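Local coordinates for protein novel immune-type receptor 11 (Ictalurus punctatus, PDB 2QTE) that probably mediates allogeneic recognition as a bony fish immune-type receptor, through an extracellular domain of the immunoglobulin variable type, at residues N31-Q37 and E90-V96; N53-K57 and S68-N72; D64-S68 and N79-R84. The protein carries 1 engineered substitution. One frame throughout, in Å; residues are numbered along the deposited sequence.

Contact 1: N31-Q37 and E90-V96; sequences NLAWYRQ and EYFCGEV
W34 and C93 form a non-hydrogen-bonded pair in which CB of C93 sits squarely over the six-membered ring of W34, 3.8 Å from its centroid. SG, directed away from its own backbone N (chi1 -171°), covers the five-membered ring in a sulfur-aromatic contact and goes on to the disulfide with C21. The indole edge meets the backbone of Y91, while NE1 bonds F76 O. Beside it, R36 runs extended along Y91; CG lies off-centre over the phenol, 4.1 Å from the centroid, and the guanidinium has Y91 OH over one face. That hydroxyl bonds D87 O, a tyrosine corner. Backbone bonding is antiparallel and dense: A33-G94, Y35-F92 and Q37-E90 each exchange two bonds, the shortest from Y35 N to F92 O (2.7 Å), and V96 N reaches N31 O at 2.9 Å. On the face of Y35, Q37, E90 and F92, Q37 NE2 bonds K41 O of its own chain and E90 OE1 of the second subunit, and the reciprocal bond, from Q37 of that subunit to E90 OE1, is also made. These are strands C and F of a V-type immunoglobulin domain, with the tryptophan packed on the intersheet disulfide.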
# COMPACT_ATOMS: atom_id res chain seq x y z
N ASN A 31 -8.45 8.40 -10.22
CA ASN A 31 -8.04 7.21 -9.44
C ASN A 31 -6.79 7.47 -8.62
O ASN A 31 -6.04 6.54 -8.28
CB ASN A 31 -7.83 5.97 -10.34
CG ASN A 31 -9.08 5.58 -11.10
OD1 ASN A 31 -9.96 6.40 -11.31
ND2 ASN A 31 -9.15 4.33 -11.54
N LEU A 32 -6.59 8.74 -8.28
CA LEU A 32 -5.44 9.14 -7.52
C LEU A 32 -5.81 9.45 -6.06
O LEU A 32 -6.87 10.04 -5.79
CB LEU A 32 -4.79 10.33 -8.19
CG LEU A 32 -3.60 10.96 -7.54
CD1 LEU A 32 -2.35 10.10 -7.67
CD2 LEU A 32 -3.40 12.31 -8.19
N ALA A 33 -4.96 8.99 -5.14
CA ALA A 33 -5.30 9.00 -3.73
C ALA A 33 -4.07 8.83 -2.89
O ALA A 33 -3.06 8.29 -3.35
CB ALA A 33 -6.30 7.85 -3.43
N TRP A 34 -4.16 9.22 -1.62
CA TRP A 34 -3.09 9.00 -0.69
C TRP A 34 -3.56 7.87 0.19
O TRP A 34 -4.74 7.80 0.55
CB TRP A 34 -2.89 10.24 0.20
CG TRP A 34 -1.98 11.30 -0.34
CD1 TRP A 34 -2.33 12.44 -0.98
CD2 TRP A 34 -0.54 11.32 -0.24
NE1 TRP A 34 -1.20 13.17 -1.32
CE2 TRP A 34 -0.09 12.49 -0.88
CE3 TRP A 34 0.41 10.45 0.30
CZ2 TRP A 34 1.24 12.84 -0.94
CZ3 TRP A 34 1.74 10.78 0.22
CH2 TRP A 34 2.15 11.95 -0.42
N TYR A 35 -2.67 6.94 0.51
CA TYR A 35 -3.03 5.85 1.41
C TYR A 35 -2.20 6.08 2.62
O TYR A 35 -1.13 6.60 2.51
CB TYR A 35 -2.68 4.50 0.78
CG TYR A 35 -3.63 4.17 -0.31
CD1 TYR A 35 -3.63 4.90 -1.50
CD2 TYR A 35 -4.58 3.19 -0.14
CE1 TYR A 35 -4.54 4.63 -2.50
CE2 TYR A 35 -5.51 2.92 -1.12
CZ TYR A 35 -5.47 3.65 -2.29
OH TYR A 35 -6.38 3.38 -3.25
N ARG A 36 -2.68 5.63 3.78
CA ARG A 36 -1.97 5.85 5.01
C ARG A 36 -1.80 4.50 5.72
O ARG A 36 -2.77 3.72 5.79
CB ARG A 36 -2.81 6.79 5.88
CG ARG A 36 -2.28 7.07 7.26
CD ARG A 36 -3.31 7.97 8.03
NE ARG A 36 -2.84 8.22 9.40
CZ ARG A 36 -3.38 9.12 10.22
NH1 ARG A 36 -4.41 9.82 9.83
NH2 ARG A 36 -2.88 9.29 11.47
N GLN A 37 -0.59 4.23 6.25
CA GLN A 37 -0.37 3.01 7.00
C GLN A 37 0.19 3.41 8.35
O GLN A 37 1.30 3.91 8.40
CB GLN A 37 0.68 2.11 6.32
CG GLN A 37 0.79 0.73 6.99
CD GLN A 37 2.09 0.04 6.72
OE1 GLN A 37 2.94 0.59 6.02
NE2 GLN A 37 2.28 -1.15 7.30
N GLU A 90 3.30 5.85 7.53
CA GLU A 90 3.75 6.02 6.14
C GLU A 90 2.56 6.41 5.29
O GLU A 90 1.44 5.94 5.53
CB GLU A 90 4.50 4.78 5.62
CG GLU A 90 5.60 4.28 6.58
CD GLU A 90 6.46 3.15 6.07
OE1 GLU A 90 5.92 2.13 5.55
OE2 GLU A 90 7.69 3.26 6.23
N TYR A 91 2.81 7.28 4.30
CA TYR A 91 1.79 7.80 3.45
C TYR A 91 2.30 7.62 2.03
O TYR A 91 3.39 8.12 1.69
CB TYR A 91 1.53 9.30 3.72
CG TYR A 91 1.00 9.62 5.12
CD1 TYR A 91 1.84 9.58 6.25
CD2 TYR A 91 -0.34 9.98 5.30
CE1 TYR A 91 1.33 9.87 7.56
CE2 TYR A 91 -0.84 10.31 6.60
CZ TYR A 91 -0.00 10.25 7.70
OH TYR A 91 -0.53 10.57 8.96
N PHE A 92 1.50 6.94 1.24
CA PHE A 92 1.87 6.56 -0.12
C PHE A 92 0.88 7.22 -1.07
O PHE A 92 -0.33 7.15 -0.86
CB PHE A 92 1.73 5.03 -0.31
CG PHE A 92 2.33 4.20 0.79
CD1 PHE A 92 3.70 4.28 1.08
CD2 PHE A 92 1.52 3.34 1.54
CE1 PHE A 92 4.28 3.51 2.07
CE2 PHE A 92 2.08 2.56 2.62
CZ PHE A 92 3.47 2.62 2.86
N CYS A 93 1.37 7.83 -2.14
CA CYS A 93 0.54 8.43 -3.14
C CYS A 93 0.53 7.47 -4.31
O CYS A 93 1.56 7.06 -4.78
CB CYS A 93 1.12 9.77 -3.56
SG CYS A 93 0.05 10.71 -4.61
N GLY A 94 -0.64 7.10 -4.76
CA GLY A 94 -0.76 6.17 -5.85
C GLY A 94 -1.96 6.35 -6.72
O GLY A 94 -2.96 6.99 -6.35
N GLU A 95 -1.89 5.73 -7.87
CA GLU A 95 -2.96 5.80 -8.84
C GLU A 95 -3.43 4.40 -9.23
O GLU A 95 -2.60 3.58 -9.59
CB GLU A 95 -2.41 6.55 -10.06
CG GLU A 95 -3.47 6.99 -10.99
CD GLU A 95 -2.94 7.50 -12.31
OE1 GLU A 95 -1.82 8.05 -12.36
OE2 GLU A 95 -3.68 7.33 -13.29
N VAL A 96 -4.73 4.10 -9.12
CA VAL A 96 -5.30 2.81 -9.59
C VAL A 96 -5.29 2.81 -11.12
O VAL A 96 -5.80 3.74 -11.75
CB VAL A 96 -6.71 2.50 -9.04
CG1 VAL A 96 -7.45 1.40 -9.86
CG2 VAL A 96 -6.65 2.12 -7.57

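Contact 2: N53-K57 and S68-N72; sequences NSGYK and SMTVN
G55 and V71 bring the two backbones nearest, with CA of G55 5.8 Å from CA of V71; CA of Y56 is already 7.3 Å from CA of M69, the nearest CA to it across the contact. No clear direct hydrogen bond crosses. Instead one water donates to both S54 O (2.8 Å) and V71 O (2.6 Å), tying two carbonyls that could not bond each other. G55 has phi 98°, and any CB here would run into CG1 of V71.

Y56 carries most of the contact. Its CG takes the crowded position between backbone N and carbonyl carbon (chi1 62°), laying the ring flat over M69 in strand 67-71. CB of M69 stands over the ring centre, 3.5 Å from the centroid, a close CH-pi contact. The thioether passes the ring in the opposite sense: SD is oblique to it, a Met-aromatic contact that also reaches CB of Y56. At the CD2 side, CG2 of V71 closes to 3.5 Å from CD2 of Y56. The hydroxyl end lies near CB of S68, and OG of S54, weakly bonded by Y56 N, is over the opposite ring face toward its rim. With an alanine in place of Y56, the CB of M69 and CG2 of V71 would probably lose the surface they lie on, opening a gap between the two strands.

Strand 56-58 is the edge of one sheet and strand 67-71 the edge of the other, C'' and D in immunoglobulin terms. Their join thus rests on dispersion, an aromatic face and one bridging water rather than on strand pairing.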
# COMPACT_ATOMS: atom_id res chain seq x y z
N ASN A 53 -14.64 21.85 -5.77
CA ASN A 53 -13.91 23.08 -5.63
C ASN A 53 -12.59 22.82 -4.89
O ASN A 53 -11.54 23.28 -5.32
CB ASN A 53 -14.76 24.16 -4.93
CG ASN A 53 -14.16 25.55 -5.07
OD1 ASN A 53 -13.56 25.86 -6.11
ND2 ASN A 53 -14.28 26.41 -4.01
N SER A 54 -12.64 22.07 -3.79
CA SER A 54 -11.39 21.79 -3.07
C SER A 54 -10.39 20.94 -3.91
O SER A 54 -9.17 21.23 -3.92
CB SER A 54 -11.67 21.21 -1.68
OG SER A 54 -12.12 19.86 -1.76
N GLY A 55 -10.91 19.99 -4.68
CA GLY A 55 -10.09 19.04 -5.47
C GLY A 55 -9.87 17.67 -4.81
O GLY A 55 -9.21 16.82 -5.36
N TYR A 56 -10.41 17.46 -3.61
CA TYR A 56 -10.02 16.28 -2.87
C TYR A 56 -11.06 15.96 -1.80
O TYR A 56 -11.78 16.86 -1.36
CB TYR A 56 -8.64 16.50 -2.26
CG TYR A 56 -8.55 17.66 -1.26
CD1 TYR A 56 -8.77 17.48 0.11
CD2 TYR A 56 -8.22 18.97 -1.70
CE1 TYR A 56 -8.65 18.59 1.01
CE2 TYR A 56 -8.13 20.02 -0.83
CZ TYR A 56 -8.37 19.84 0.53
OH TYR A 56 -8.24 20.96 1.38
N LYS A 57 -11.10 14.70 -1.37
CA LYS A 57 -12.11 14.24 -0.42
C LYS A 57 -11.52 13.18 0.47
O LYS A 57 -11.05 12.14 -0.01
CB LYS A 57 -13.34 13.68 -1.19
CG LYS A 57 -14.54 13.35 -0.35
CD LYS A 57 -15.45 12.33 -1.03
CE LYS A 57 -16.51 11.86 -0.02
NZ LYS A 57 -15.94 11.01 1.08
N SER A 68 -5.36 18.83 5.27
CA SER A 68 -5.88 19.51 4.08
C SER A 68 -4.98 19.07 2.96
O SER A 68 -4.09 18.25 3.17
CB SER A 68 -5.83 21.03 4.20
OG SER A 68 -4.53 21.50 4.46
N MET A 69 -5.25 19.55 1.77
CA MET A 69 -4.39 19.27 0.63
C MET A 69 -4.25 20.52 -0.20
O MET A 69 -5.07 21.42 -0.15
CB MET A 69 -5.00 18.17 -0.24
CG MET A 69 -5.03 16.80 0.37
SD MET A 69 -5.20 15.44 -0.80
CE MET A 69 -3.56 15.54 -1.47
N THR A 70 -3.15 20.55 -0.96
CA THR A 70 -2.96 21.49 -2.03
C THR A 70 -3.10 20.70 -3.32
O THR A 70 -2.27 19.82 -3.62
CB THR A 70 -1.59 22.11 -1.86
OG1 THR A 70 -1.58 22.80 -0.60
CG2 THR A 70 -1.25 23.11 -3.00
N VAL A 71 -4.18 20.95 -4.06
CA VAL A 71 -4.42 20.23 -5.31
C VAL A 71 -4.49 21.23 -6.45
O VAL A 71 -5.31 22.14 -6.43
CB VAL A 71 -5.70 19.38 -5.24
CG1 VAL A 71 -5.99 18.67 -6.57
CG2 VAL A 71 -5.62 18.38 -4.01
N ASN A 72 -3.61 21.06 -7.44
CA ASN A 72 -3.65 21.84 -8.67
C ASN A 72 -3.15 21.02 -9.89
O ASN A 72 -3.16 19.79 -9.86
CB ASN A 72 -2.92 23.18 -8.51
CG ASN A 72 -1.45 23.06 -8.12
OD1 ASN A 72 -0.69 22.26 -8.69
ND2 ASN A 72 -1.03 23.88 -7.17
O HOH W 1 -7.86 22.47 -6.01

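Contact 3: D64-S68 and N79-R84; sequences DSRFS and NIIGAR
R66 lays its guanidinium flat on that of R84, centres 4.2 Å apart and planes 8° from parallel, while CD of R66 lies over the centre of the R84 group. The carboxylates of D64 and D87 beside the pair probably balance the two positive charges. D64 gives R66 a salt bridge, NH1 to OD2 at 3.0 Å, the carboxylate oxygen lying in the guanidinium plane but approached from above its own plane; NE adds weak bonds to both D64 oxygens. On the other edge NH2 donates to G82 O (2.9 Å) and forms a salt bridge with D87. The bend at chi3 (-41°) turns the group so that its two edges can serve D64 and the loop 82-84 at once. R84 N also bonds D87, so this carboxylate links both arginine residues.

D64 does double duty: OD1 accepts R66 N in an Asx turn, within a type I turn from D64 to F67 that leads into the strand. From there the backbones pair. R66 O receives I81 N at 3.0 Å, and S68 and N79 exchange two bonds. Their side chains repeat the link on the same face, where N79 ND2 reaches S68 OG at 3.3 Å, the hydroxyl lying in the amide plane; N79 OD1 is taken by T18.

On the inward face F67 and I80 run side by side. CG1 of I80 covers the phenyl toward its rim, 3.6 Å from CE2 of F67, and F46 and F62 meet the same ring edge-to-face.

Here strand D starts beside the end of strand E, and the salt bridge from R66 to D87, in the turn before strand F, is the feature familiar from V-type immunoglobulin domains.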
# COMPACT_ATOMS: atom_id res chain seq x y z
N ASP A 64 -11.03 14.92 11.19
CA ASP A 64 -9.84 15.67 11.64
C ASP A 64 -9.39 16.81 10.73
O ASP A 64 -8.60 16.62 9.77
CB ASP A 64 -8.65 14.76 11.94
CG ASP A 64 -7.65 15.42 12.89
OD1 ASP A 64 -7.42 16.63 12.73
OD2 ASP A 64 -7.11 14.75 13.81
N SER A 65 -9.82 18.00 11.10
CA SER A 65 -9.67 19.16 10.26
C SER A 65 -8.27 19.76 10.31
O SER A 65 -8.04 20.84 9.75
CB SER A 65 -10.73 20.19 10.68
OG SER A 65 -11.96 19.77 10.09
N ARG A 66 -7.31 19.05 10.95
CA ARG A 66 -5.88 19.43 10.86
C ARG A 66 -5.30 19.14 9.47
O ARG A 66 -4.35 19.81 9.07
CB ARG A 66 -5.01 18.76 11.94
CG ARG A 66 -5.23 19.39 13.39
CD ARG A 66 -4.56 18.57 14.52
NE ARG A 66 -4.77 17.18 14.24
CZ ARG A 66 -3.80 16.33 13.93
NH1 ARG A 66 -4.13 15.06 13.63
NH2 ARG A 66 -2.53 16.73 13.93
N PHE A 67 -5.85 18.13 8.77
CA PHE A 67 -5.40 17.76 7.43
C PHE A 67 -6.09 18.57 6.36
O PHE A 67 -7.27 18.92 6.49
CB PHE A 67 -5.64 16.26 7.15
CG PHE A 67 -4.78 15.33 8.01
CD1 PHE A 67 -5.00 15.22 9.39
CD2 PHE A 67 -3.77 14.60 7.45
CE1 PHE A 67 -4.18 14.36 10.20
CE2 PHE A 67 -2.96 13.74 8.23
CZ PHE A 67 -3.16 13.61 9.59
N SER A 68 -5.36 18.83 5.27
CA SER A 68 -5.88 19.51 4.08
C SER A 68 -4.98 19.07 2.96
O SER A 68 -4.09 18.25 3.17
CB SER A 68 -5.83 21.03 4.20
OG SER A 68 -4.53 21.50 4.46
N ASN A 79 -1.21 18.29 3.61
CA ASN A 79 -0.68 19.13 4.70
C ASN A 79 -1.29 18.71 6.04
O ASN A 79 -2.40 18.20 6.09
CB ASN A 79 -1.06 20.57 4.50
CG ASN A 79 -0.90 21.02 3.07
OD1 ASN A 79 0.21 20.97 2.55
ND2 ASN A 79 -1.98 21.47 2.43
N ILE A 80 -0.53 18.90 7.12
CA ILE A 80 -1.06 18.81 8.49
C ILE A 80 -0.70 20.12 9.20
O ILE A 80 0.46 20.54 9.13
CB ILE A 80 -0.45 17.67 9.33
CG1 ILE A 80 -0.53 16.30 8.62
CG2 ILE A 80 -1.23 17.51 10.60
CD1 ILE A 80 0.43 16.13 7.46
N ILE A 81 -1.67 20.78 9.84
CA ILE A 81 -1.31 21.94 10.67
C ILE A 81 -1.33 21.42 12.12
O ILE A 81 -2.34 20.92 12.59
CB ILE A 81 -2.14 23.24 10.35
CG1 ILE A 81 -1.71 23.81 8.96
CG2 ILE A 81 -1.84 24.40 11.37
CD1 ILE A 81 -2.70 24.80 8.34
N GLY A 82 -0.21 21.51 12.83
CA GLY A 82 -0.18 21.05 14.24
C GLY A 82 -0.11 19.55 14.42
O GLY A 82 -1.02 18.94 14.99
N ALA A 83 0.99 18.94 13.94
CA ALA A 83 1.23 17.46 14.01
C ALA A 83 1.10 16.84 15.42
O ALA A 83 1.51 17.46 16.42
CB ALA A 83 2.60 17.15 13.42
N ARG A 84 0.51 15.65 15.50
CA ARG A 84 0.52 14.93 16.78
C ARG A 84 1.06 13.52 16.62
O ARG A 84 1.12 12.98 15.49
CB ARG A 84 -0.81 14.99 17.54
CG ARG A 84 -2.05 14.32 16.96
CD ARG A 84 -3.35 14.99 17.57
NE ARG A 84 -3.17 16.45 17.74
CZ ARG A 84 -4.13 17.33 18.05
NH1 ARG A 84 -5.41 16.98 18.21
NH2 ARG A 84 -3.79 18.60 18.18

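How the contacts relate
Contact 1 is the buried centre of the sandwich; contacts 2 and 3 are partly buried and lie along strand 67-71, sharing S68. Backbone ladders hold contacts 1 and 3, whereas contact 2 joins edges of different sheets without one. Chemistry follows place: sulfur and indole in the core, an aromatic face and a water at the edge, and charges and turns where strand D begins. Contact 2 touches the core where CE of M69 packs against W34 NE1. Contact 3 does so through F67, which meets R36 and Y91. D87 adds a second tie, taking Y91 OH on its carbonyl and R66 on its carboxylate.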